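Side-chain contact in major extracellular endoglucanase (Xanthomonas campestris pv. campestris, PDB 4TUF), which hydrolyses, through the family 5 TIM-barrel catalytic domain that makes up this chain, internal beta-1,4-glucosidic linkages in cellulose, lichenin and cereal beta-D-glucans: residues A296-L301 / R341-T346. Sequence-based numbering, arbitrary orientation.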
ATOM      1  N   ALA A 296     -19.617   1.611   4.833  1.00 51.14           N
ATOM      2  CA  ALA A 296     -19.918   2.763   3.986  1.00 47.98           C
ATOM      3  C   ALA A 296     -18.844   3.005   2.926  1.00 54.61           C
ATOM      4  O   ALA A 296     -19.157   3.386   1.796  1.00 58.24           O
ATOM      5  CB  ALA A 296     -20.096   4.008   4.840  1.00 44.33           C
ATOM      6  N   LEU A 297     -17.582   2.794   3.297  1.00 51.79           N
ATOM      7  CA  LEU A 297     -16.472   2.966   2.364  1.00 45.74           C
ATOM      8  C   LEU A 297     -16.589   1.990   1.202  1.00 54.46           C
ATOM      9  O   LEU A 297     -16.400   2.366   0.044  1.00 57.60           O
ATOM     10  CB  LEU A 297     -15.130   2.782   3.069  1.00 38.50           C
ATOM     11  CG  LEU A 297     -13.901   2.849   2.151  1.00 41.79           C
ATOM     12  CD1 LEU A 297     -13.818   4.200   1.453  1.00 47.20           C
ATOM     13  CD2 LEU A 297     -12.605   2.567   2.911  1.00 40.11           C
ATOM     14  N   VAL A 298     -16.910   0.739   1.517  1.00 55.49           N
ATOM     15  CA  VAL A 298     -17.091  -0.284   0.492  1.00 55.71           C
ATOM     16  C   VAL A 298     -18.251   0.086  -0.431  1.00 56.47           C
ATOM     17  O   VAL A 298     -18.127   0.015  -1.655  1.00 56.42           O
ATOM     18  CB  VAL A 298     -17.332  -1.671   1.121  1.00 54.31           C
ATOM     19  CG1 VAL A 298     -17.802  -2.664   0.071  1.00 48.96           C
ATOM     20  CG2 VAL A 298     -16.060  -2.163   1.804  1.00 48.79           C
ATOM     21  N   LYS A 299     -19.366   0.502   0.160  1.00 56.97           N
ATOM     22  CA  LYS A 299     -20.523   0.956  -0.608  1.00 56.19           C
ATOM     23  C   LYS A 299     -20.144   2.100  -1.553  1.00 54.31           C
ATOM     24  O   LYS A 299     -20.567   2.126  -2.709  1.00 55.87           O
ATOM     25  CB  LYS A 299     -21.649   1.393   0.336  1.00 56.09           C
ATOM     26  CG  LYS A 299     -22.948   1.795  -0.354  1.00 55.57           C
ATOM     27  CD  LYS A 299     -23.884   2.499   0.627  1.00 56.54           C
ATOM     28  CE  LYS A 299     -25.166   2.959  -0.047  1.00 65.78           C
ATOM     29  NZ  LYS A 299     -26.050   1.814  -0.420  1.00 74.48           N
ATOM     30  N   TYR A 300     -19.330   3.032  -1.064  1.00 52.48           N
ATOM     31  CA  TYR A 300     -18.900   4.173  -1.870  1.00 46.69           C
ATOM     32  C   TYR A 300     -17.914   3.760  -2.961  1.00 51.05           C
ATOM     33  O   TYR A 300     -18.000   4.233  -4.093  1.00 51.81           O
ATOM     34  CB  TYR A 300     -18.277   5.252  -0.983  1.00 41.63           C
ATOM     35  CG  TYR A 300     -17.590   6.350  -1.756  1.00 42.33           C
ATOM     36  CD1 TYR A 300     -18.322   7.378  -2.338  1.00 41.62           C
ATOM     37  CD2 TYR A 300     -16.207   6.361  -1.909  1.00 38.11           C
ATOM     38  CE1 TYR A 300     -17.699   8.383  -3.051  1.00 41.37           C
ATOM     39  CE2 TYR A 300     -15.575   7.364  -2.622  1.00 37.88           C
ATOM     40  CZ  TYR A 300     -16.327   8.372  -3.188  1.00 44.95           C
ATOM     41  OH  TYR A 300     -15.706   9.370  -3.898  1.00 48.19           O
ATOM     42  N   LEU A 301     -16.976   2.883  -2.614  1.00 54.33           N
ATOM     43  CA  LEU A 301     -16.012   2.374  -3.583  1.00 49.00           C
ATOM     44  C   LEU A 301     -16.714   1.669  -4.745  1.00 56.86           C
ATOM     45  O   LEU A 301     -16.407   1.932  -5.911  1.00 56.29           O
ATOM     46  CB  LEU A 301     -15.025   1.421  -2.909  1.00 45.61           C
ATOM     47  CG  LEU A 301     -13.967   2.040  -1.994  1.00 42.53           C
ATOM     48  CD1 LEU A 301     -13.142   0.953  -1.311  1.00 38.01           C
ATOM     49  CD2 LEU A 301     -13.075   2.981  -2.778  1.00 36.44           C
ATOM     50  N   ARG A 341     -15.048  -9.463   0.200  1.00 45.85           N
ATOM     51  CA  ARG A 341     -15.633 -10.169  -0.937  1.00 47.32           C
ATOM     52  C   ARG A 341     -16.781  -9.359  -1.522  1.00 52.66           C
ATOM     53  O   ARG A 341     -17.028  -9.399  -2.727  1.00 55.08           O
ATOM     54  CB  ARG A 341     -16.101 -11.565  -0.533  1.00 42.96           C
ATOM     55  CG  ARG A 341     -14.952 -12.463  -0.105  1.00 45.17           C
ATOM     56  CD  ARG A 341     -15.361 -13.911   0.050  1.00 48.15           C
ATOM     57  NE  ARG A 341     -14.254 -14.724   0.551  1.00 51.22           N
ATOM     58  CZ  ARG A 341     -14.160 -15.180   1.796  1.00 51.12           C
ATOM     59  NH1 ARG A 341     -15.117 -14.923   2.680  1.00 52.73           N
ATOM     60  NH2 ARG A 341     -13.113 -15.905   2.154  1.00 49.76           N
ATOM     61  N   THR A 342     -17.466  -8.615  -0.663  1.00 49.85           N
ATOM     62  CA  THR A 342     -18.500  -7.693  -1.107  1.00 46.83           C
ATOM     63  C   THR A 342     -17.895  -6.632  -2.017  1.00 48.34           C
ATOM     64  O   THR A 342     -18.411  -6.365  -3.098  1.00 53.45           O
ATOM     65  CB  THR A 342     -19.201  -7.024   0.085  1.00 46.79           C
ATOM     66  OG1 THR A 342     -20.031  -7.985   0.745  1.00 47.47           O
ATOM     67  CG2 THR A 342     -20.060  -5.851  -0.381  1.00 44.06           C
ATOM     68  N   LEU A 343     -16.790  -6.042  -1.571  1.00 49.24           N
ATOM     69  CA  LEU A 343     -16.056  -5.060  -2.363  1.00 47.89           C
ATOM     70  C   LEU A 343     -15.580  -5.651  -3.687  1.00 48.02           C
ATOM     71  O   LEU A 343     -15.719  -5.028  -4.738  1.00 53.00           O
ATOM     72  CB  LEU A 343     -14.859  -4.521  -1.574  1.00 41.14           C
ATOM     73  CG  LEU A 343     -13.920  -3.583  -2.339  1.00 44.07           C
ATOM     74  CD1 LEU A 343     -14.623  -2.275  -2.677  1.00 44.53           C
ATOM     75  CD2 LEU A 343     -12.638  -3.326  -1.562  1.00 41.71           C
ATOM     76  N   TRP A 344     -15.027  -6.859  -3.628  1.00 45.25           N
ATOM     77  CA  TRP A 344     -14.467  -7.517  -4.808  1.00 48.73           C
ATOM     78  C   TRP A 344     -15.527  -7.946  -5.825  1.00 55.63           C
ATOM     79  O   TRP A 344     -15.218  -8.136  -7.002  1.00 62.99           O
ATOM     80  CB  TRP A 344     -13.654  -8.742  -4.398  1.00 41.14           C
ATOM     81  CG  TRP A 344     -12.489  -8.450  -3.510  1.00 42.62           C
ATOM     82  CD1 TRP A 344     -11.869  -7.246  -3.328  1.00 39.83           C
ATOM     83  CD2 TRP A 344     -11.802  -9.388  -2.670  1.00 45.06           C
ATOM     84  NE1 TRP A 344     -10.834  -7.379  -2.429  1.00 38.67           N
ATOM     85  CE2 TRP A 344     -10.775  -8.683  -2.009  1.00 44.20           C
ATOM     86  CE3 TRP A 344     -11.956 -10.758  -2.413  1.00 46.64           C
ATOM     87  CZ2 TRP A 344      -9.905  -9.302  -1.108  1.00 46.96           C
ATOM     88  CZ3 TRP A 344     -11.089 -11.371  -1.520  1.00 44.12           C
ATOM     89  CH2 TRP A 344     -10.077 -10.643  -0.879  1.00 45.82           C
ATOM     90  N   GLY A 345     -16.768  -8.113  -5.373  1.00 51.39           N
ATOM     91  CA  GLY A 345     -17.836  -8.573  -6.245  1.00 59.82           C
ATOM     92  C   GLY A 345     -17.828 -10.085  -6.383  1.00 74.08           C
ATOM     93  O   GLY A 345     -18.121 -10.630  -7.450  1.00 78.21           O
ATOM     94  N   THR A 346     -17.494 -10.761  -5.287  1.00 79.29           N
ATOM     95  CA  THR A 346     -17.358 -12.214  -5.274  1.00 86.37           C
ATOM     96  C   THR A 346     -18.218 -12.858  -4.182  1.00 84.89           C
ATOM     97  O   THR A 346     -19.446 -12.889  -4.274  1.00 81.53           O
ATOM     98  CB  THR A 346     -15.885 -12.633  -5.067  1.00 87.61           C
ATOM     99  OG1 THR A 346     -15.386 -12.049  -3.856  1.00 87.96           O
ATOM    100  CG2 THR A 346     -15.021 -12.172  -6.238  1.00 82.13           C
TER
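With chi1 at 168°, Val298 holds CG1 anti to its own backbone N and sends that methyl onto the base of Leu343. Val298 CG1 rests 3.8 Å from Leu343 CA and equally far from Leu343 CB. The CA atoms of Val298 and Leu343 are 5.7 Å apart, consistent with a short side chain at the point of closest approach. The same methyl has Thr342 CG2 beside it at 3.9 Å. Threonine suits this exposed border of the contact: its methyl joins the apolar patch, while OG1 is hydrogen-bonded to Thr338 O one turn back in its own helix. Leucine is longer and reaches further: with CG anti to the backbone N (chi1 174°), Leu343 carries CD1 across to Leu301, 3.7 Å from Leu301 CB and 3.8 Å from Leu301 CD1. No hydrogen bond links residues 296-301 to 341-346, though just outside them Arg302 NH1 makes a weak one to Leu343 O. Just past Leu343 a Schellman motif ends helix 334-344. Gly345, having no side chain, readily adopts the positive phi (83°) of the C-prime residue, and Thr346 N hydrogen-bonds back to Arg341 O at 2.9 Å. The contact joins helix 288-303 to the C-terminal helix 334-344, two neighbours in the outer layer of the barrel. Val298 also packs on Leu339 of helix 334-344, and inward Leu301 touches Leu276 while Leu343 touches Phe279, both on strand 276-280, which carries the probable nucleophile Glu278.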